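Putative thioesterase (Escherichia coli, PDB 5UGZ) probably hydrolyses thioester-bound intermediates, acting as an unusual intermediate-releasing type-II thioesterase in the colibactin NRPS/PKS pathway. Local coordinates at residues 29-32 against 37-40; 97-102 against 176-181. One frame throughout, in Å; residues are numbered along the deposited sequence.

Contact 1 (29-32 against 37-40); sequences LPYS and AMYY
The phenol OH of Tyr-39 donates a hydrogen bond to the backbone O of Leu-29, modelled at 2.4 Å; so short a separation makes the exact length doubtful. The edge of the same ring runs along the chain, with CE2 of Tyr-39 lying 3.6 Å from Pro-30 N, close to the ring plane. The tyrosine thus reaches the peptide that ends strand 24-29 with its hydroxyl and one edge, while CG of Met-38 lies over one of its faces.

Met-38 makes the second half of the contact. Its SD sits over a face of the Tyr-31 ring, 3.8 Å from the centroid and 21° off the normal, which defines a Met-aromatic contact. The sulfur is displaced toward the rim and comes nearest CE2 of Tyr-31, at 3.5 Å. A bend at chi3 (-88°) keeps CE of Met-38 on the same face, beyond the rim, 3.6 Å from Tyr-31 CE2, and SD also packs 3.6 Å from Pro-30 CB. The Tyr-31 ring is fixed at its far end by a hydrogen bond from its OH to Asp-239, and Phe-236 meets it edge-to-face. An alanine here would take away the face beneath the Met-38 sulfur and is likely to leave the thioether loosely packed and Asp-239 without its phenol partner.

A 3-10 turn, through its buried residues Met-38 and Tyr-39, is in this way laid against the loop leaving strand 24-29 of the parallel sheet, a position consistent with the oxyanion-hole loop of alpha/beta-hydrolase thioesterases.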
loop_
_atom_site.group_PDB
_atom_site.type_symbol
_atom_site.label_atom_id
_atom_site.label_comp_id
_atom_site.label_asym_id
_atom_site.label_seq_id
_atom_site.Cartn_x
_atom_site.Cartn_y
_atom_site.Cartn_z
ATOM N N LEU A 29 -4.722 1.579 0.625
ATOM C CA LEU A 29 -4.393 0.419 1.441
ATOM C C LEU A 29 -3.223 0.740 2.360
ATOM O O LEU A 29 -2.238 1.339 1.912
ATOM C CB LEU A 29 -4.054 -0.800 0.554
ATOM C CG LEU A 29 -5.263 -1.413 -0.165
ATOM C CD1 LEU A 29 -5.816 -0.463 -1.201
ATOM C CD2 LEU A 29 -4.908 -2.738 -0.826
ATOM N N PRO A 30 -3.284 0.359 3.632
ATOM C CA PRO A 30 -2.234 0.738 4.579
ATOM C C PRO A 30 -1.018 -0.184 4.526
ATOM O O PRO A 30 -1.017 -1.254 3.920
ATOM C CB PRO A 30 -2.950 0.641 5.933
ATOM C CG PRO A 30 -3.980 -0.411 5.731
ATOM C CD PRO A 30 -4.389 -0.369 4.279
ATOM N N TYR A 31 0.044 0.260 5.187
ATOM C CA TYR A 31 1.255 -0.540 5.299
ATOM C C TYR A 31 1.101 -1.615 6.381
ATOM O O TYR A 31 0.053 -1.749 7.015
ATOM C CB TYR A 31 2.444 0.356 5.597
ATOM C CG TYR A 31 2.136 1.417 6.611
ATOM C CD1 TYR A 31 1.686 1.074 7.896
ATOM C CD2 TYR A 31 2.298 2.759 6.307
ATOM C CE1 TYR A 31 1.395 2.041 8.833
ATOM C CE2 TYR A 31 2.018 3.730 7.241
ATOM C CZ TYR A 31 1.568 3.360 8.500
ATOM O OH TYR A 31 1.277 4.321 9.422
ATOM N N SER A 32 2.167 -2.382 6.611
ATOM C CA SER A 32 2.123 -3.499 7.559
ATOM C C SER A 32 1.866 -3.018 8.984
ATOM O O SER A 32 2.522 -2.085 9.462
ATOM C CB SER A 32 3.428 -4.295 7.513
ATOM O OG SER A 32 3.605 -4.924 6.255
ATOM N N ALA A 37 -7.179 4.209 9.113
ATOM C CA ALA A 37 -7.167 5.541 9.708
ATOM C C ALA A 37 -5.907 6.328 9.369
ATOM O O ALA A 37 -5.894 7.545 9.558
ATOM C CB ALA A 37 -7.332 5.462 11.226
ATOM N N MET A 38 -4.840 5.684 8.886
ATOM C CA MET A 38 -3.670 6.467 8.491
ATOM C C MET A 38 -4.012 7.428 7.362
ATOM O O MET A 38 -3.315 8.434 7.175
ATOM C CB MET A 38 -2.518 5.554 8.078
ATOM C CG MET A 38 -2.783 4.777 6.807
ATOM S SD MET A 38 -1.345 3.885 6.181
ATOM C CE MET A 38 -0.531 5.098 5.131
ATOM N N TYR A 39 -5.078 7.143 6.616
ATOM C CA TYR A 39 -5.494 7.939 5.468
ATOM C C TYR A 39 -6.623 8.904 5.783
ATOM O O TYR A 39 -6.999 9.681 4.902
ATOM C CB TYR A 39 -5.939 7.031 4.313
ATOM C CG TYR A 39 -4.861 6.131 3.760
ATOM C CD1 TYR A 39 -3.831 6.652 3.000
ATOM C CD2 TYR A 39 -4.881 4.763 3.993
ATOM C CE1 TYR A 39 -2.837 5.848 2.481
ATOM C CE2 TYR A 39 -3.890 3.944 3.480
ATOM C CZ TYR A 39 -2.875 4.497 2.706
ATOM O OH TYR A 39 -1.880 3.703 2.179
ATOM N N TYR A 40 -7.177 8.884 7.004
ATOM C CA TYR A 40 -8.271 9.802 7.324
ATOM C C TYR A 40 -7.849 11.256 7.116
ATOM O O TYR A 40 -8.647 12.078 6.642
ATOM C CB TYR A 40 -8.755 9.617 8.766
ATOM C CG TYR A 40 -9.456 8.309 9.113
ATOM C CD1 TYR A 40 -9.936 7.450 8.143
ATOM C CD2 TYR A 40 -9.649 7.962 10.443
ATOM C CE1 TYR A 40 -10.590 6.262 8.497
ATOM C CE2 TYR A 40 -10.285 6.798 10.807
ATOM C CZ TYR A 40 -10.760 5.945 9.845
ATOM O OH TYR A 40 -11.379 4.772 10.277
#

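Contact 2 (97-102 against 176-181); sequences HSLGGI and KNDYRL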
loop_
_atom_site.group_PDB
_atom_site.type_symbol
_atom_site.label_atom_id
_atom_site.label_comp_id
_atom_site.label_asym_id
_atom_site.label_seq_id
_atom_site.Cartn_x
_atom_site.Cartn_y
_atom_site.Cartn_z
ATOM N N HIS A 97 0.836 1.633 0.463
ATOM C CA HIS A 97 2.196 1.800 0.972
ATOM C C HIS A 97 2.724 0.449 1.433
ATOM O O HIS A 97 2.046 -0.273 2.175
ATOM C CB HIS A 97 2.266 2.814 2.123
ATOM C CG HIS A 97 3.671 3.172 2.535
ATOM N ND1 HIS A 97 4.420 4.136 1.892
ATOM C CD2 HIS A 97 4.467 2.679 3.513
ATOM C CE1 HIS A 97 5.607 4.228 2.463
ATOM N NE2 HIS A 97 5.661 3.353 3.448
ATOM N N SER A 98 3.925 0.102 0.972
ATOM C CA SER A 98 4.641 -1.119 1.374
ATOM C C SER A 98 3.786 -2.351 1.093
ATOM O O SER A 98 3.487 -2.609 -0.084
ATOM C CB SER A 98 5.096 -0.953 2.817
ATOM O OG SER A 98 6.356 -1.575 2.960
ATOM N N LEU A 99 3.416 -3.148 2.101
ATOM C CA LEU A 99 2.532 -4.292 1.884
ATOM C C LEU A 99 1.254 -3.868 1.181
ATOM O O LEU A 99 0.725 -4.598 0.333
ATOM C CB LEU A 99 2.202 -4.954 3.227
ATOM C CG LEU A 99 1.133 -6.032 3.219
ATOM C CD1 LEU A 99 1.594 -7.255 2.410
ATOM C CD2 LEU A 99 0.768 -6.401 4.646
ATOM N N GLY A 100 0.739 -2.690 1.528
ATOM C CA GLY A 100 -0.421 -2.164 0.849
ATOM C C GLY A 100 -0.188 -1.936 -0.623
ATOM O O GLY A 100 -1.150 -1.899 -1.395
ATOM N N GLY A 101 1.066 -1.780 -1.031
ATOM C CA GLY A 101 1.397 -1.597 -2.434
ATOM C C GLY A 101 1.378 -2.911 -3.188
ATOM O O GLY A 101 0.896 -2.965 -4.319
ATOM N N ILE A 102 1.912 -3.972 -2.567
ATOM C CA ILE A 102 1.803 -5.323 -3.126
ATOM C C ILE A 102 0.346 -5.741 -3.207
ATOM O O ILE A 102 -0.096 -6.340 -4.192
ATOM C CB ILE A 102 2.608 -6.329 -2.278
ATOM C CG1 ILE A 102 4.119 -6.102 -2.409
ATOM C CG2 ILE A 102 2.255 -7.749 -2.666
ATOM C CD1 ILE A 102 4.683 -6.326 -3.808
ATOM N N LYS A 176 2.895 -8.625 12.910
ATOM C CA LYS A 176 3.581 -9.874 12.583
ATOM C C LYS A 176 2.838 -10.644 11.503
ATOM O O LYS A 176 3.460 -11.247 10.617
ATOM C CB LYS A 176 3.730 -10.733 13.836
ATOM C CG LYS A 176 4.837 -11.753 13.760
ATOM C CD LYS A 176 4.947 -12.482 15.078
ATOM C CE LYS A 176 6.245 -13.256 15.194
ATOM N NZ LYS A 176 6.207 -14.111 16.408
ATOM N N ASN A 177 1.505 -10.637 11.569
ATOM C CA ASN A 177 0.701 -11.241 10.514
ATOM C C ASN A 177 0.960 -10.580 9.170
ATOM O O ASN A 177 1.095 -11.271 8.152
ATOM C CB ASN A 177 -0.784 -11.143 10.854
ATOM C CG ASN A 177 -1.658 -11.805 9.799
ATOM O OD1 ASN A 177 -2.012 -11.195 8.786
ATOM N ND2 ASN A 177 -1.977 -13.065 10.013
ATOM N N ASP A 178 0.993 -9.240 9.139
ATOM C CA ASP A 178 1.225 -8.537 7.881
ATOM C C ASP A 178 2.617 -8.804 7.331
ATOM O O ASP A 178 2.805 -8.811 6.110
ATOM C CB ASP A 178 1.007 -7.036 8.056
ATOM C CG ASP A 178 -0.456 -6.683 8.129
ATOM O OD1 ASP A 178 -1.278 -7.594 7.901
ATOM O OD2 ASP A 178 -0.787 -5.514 8.405
ATOM N N TYR A 179 3.605 -8.998 8.200
ATOM C CA TYR A 179 4.902 -9.442 7.707
ATOM C C TYR A 179 4.815 -10.849 7.137
ATOM O O TYR A 179 5.405 -11.134 6.091
ATOM C CB TYR A 179 5.938 -9.363 8.816
ATOM C CG TYR A 179 6.592 -8.010 8.865
ATOM C CD1 TYR A 179 5.970 -6.929 9.476
ATOM C CD2 TYR A 179 7.827 -7.803 8.274
ATOM C CE1 TYR A 179 6.566 -5.687 9.510
ATOM C CE2 TYR A 179 8.428 -6.565 8.304
ATOM C CZ TYR A 179 7.799 -5.512 8.920
ATOM O OH TYR A 179 8.425 -4.292 8.941
ATOM N N ARG A 180 4.058 -11.735 7.798
ATOM C CA ARG A 180 3.870 -13.082 7.269
ATOM C C ARG A 180 3.292 -13.040 5.859
ATOM O O ARG A 180 3.770 -13.742 4.963
ATOM C CB ARG A 180 2.969 -13.896 8.204
ATOM C CG ARG A 180 2.993 -15.406 7.942
ATOM C CD ARG A 180 2.007 -16.129 8.839
ATOM N NE ARG A 180 2.007 -17.564 8.587
ATOM C CZ ARG A 180 1.117 -18.197 7.825
ATOM N NH1 ARG A 180 0.143 -17.522 7.239
ATOM N NH2 ARG A 180 1.204 -19.511 7.644
ATOM N N LEU A 181 2.268 -12.217 5.642
ATOM C CA LEU A 181 1.699 -12.080 4.306
ATOM C C LEU A 181 2.752 -11.647 3.297
ATOM O O LEU A 181 2.831 -12.201 2.197
ATOM C CB LEU A 181 0.541 -11.083 4.322
ATOM C CG LEU A 181 -0.619 -11.481 5.210
ATOM C CD1 LEU A 181 -1.744 -10.472 5.102
ATOM C CD2 LEU A 181 -1.078 -12.864 4.797
#
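The strand-turn-helix that has the sequence and shape of a nucleophile elbow, with Ser-98 between strand 91-97 and helix 99-113, is buttressed by helix 165-183. Ser-98 has the strained backbone expected at that turn (phi 57°, psi -119°), and its O accepts from both Gly-101 N and Ile-102 N as the helix begins.

Leu-99, the next residue, carries the contact. Its CG lies anti to the backbone N (chi1 171°), which sends the branched end across to the facing helix, where it crosses the Asp-178 side chain at about a right angle. CD2 of Leu-99 rests 3.5 Å from Asp-178 CB and equally close to Asp-178 O, so one methyl covers both the base of the side chain and the backbone carbonyl. The other, CD1, makes a looser apolar contact with Leu-181 CB, at 4.4 Å.

The contact is van der Waals packing, and the buried Asp-178 carboxylate finds its polar partners in other groups: its OD2 receives Gly-33 N and forms a salt bridge with Arg-60. With Tyr-182 and Met-72 also packed on Leu-99, the arrangement wedges a helix of what is probably the lid insertion, between strands 121-125 and 198-203, against what is probably the nucleophile elbow of an alpha/beta-hydrolase fold.

Overall arrangement
Contacts 1 and 2 follow one another along the chain, yet their centres are 12 Å apart and they touch through segment 29-32. Ser-32 spans the two partners of contact 2: its OG lies 3.3 Å from Leu-99 CB and its CA 3.6 Å from Asp-178 OD2. Tyr-31 CB packs 3.5 Å from His-97 O, and Leu-29 CB lies 3.7 Å from Gly-100 O, placing the segment alongside the strand-to-helix turn. The Ser-98 side chain touches both Tyr-31 and His-235, consistent with an active site where the presumed nucleophile elbow meets the oxyanion loop.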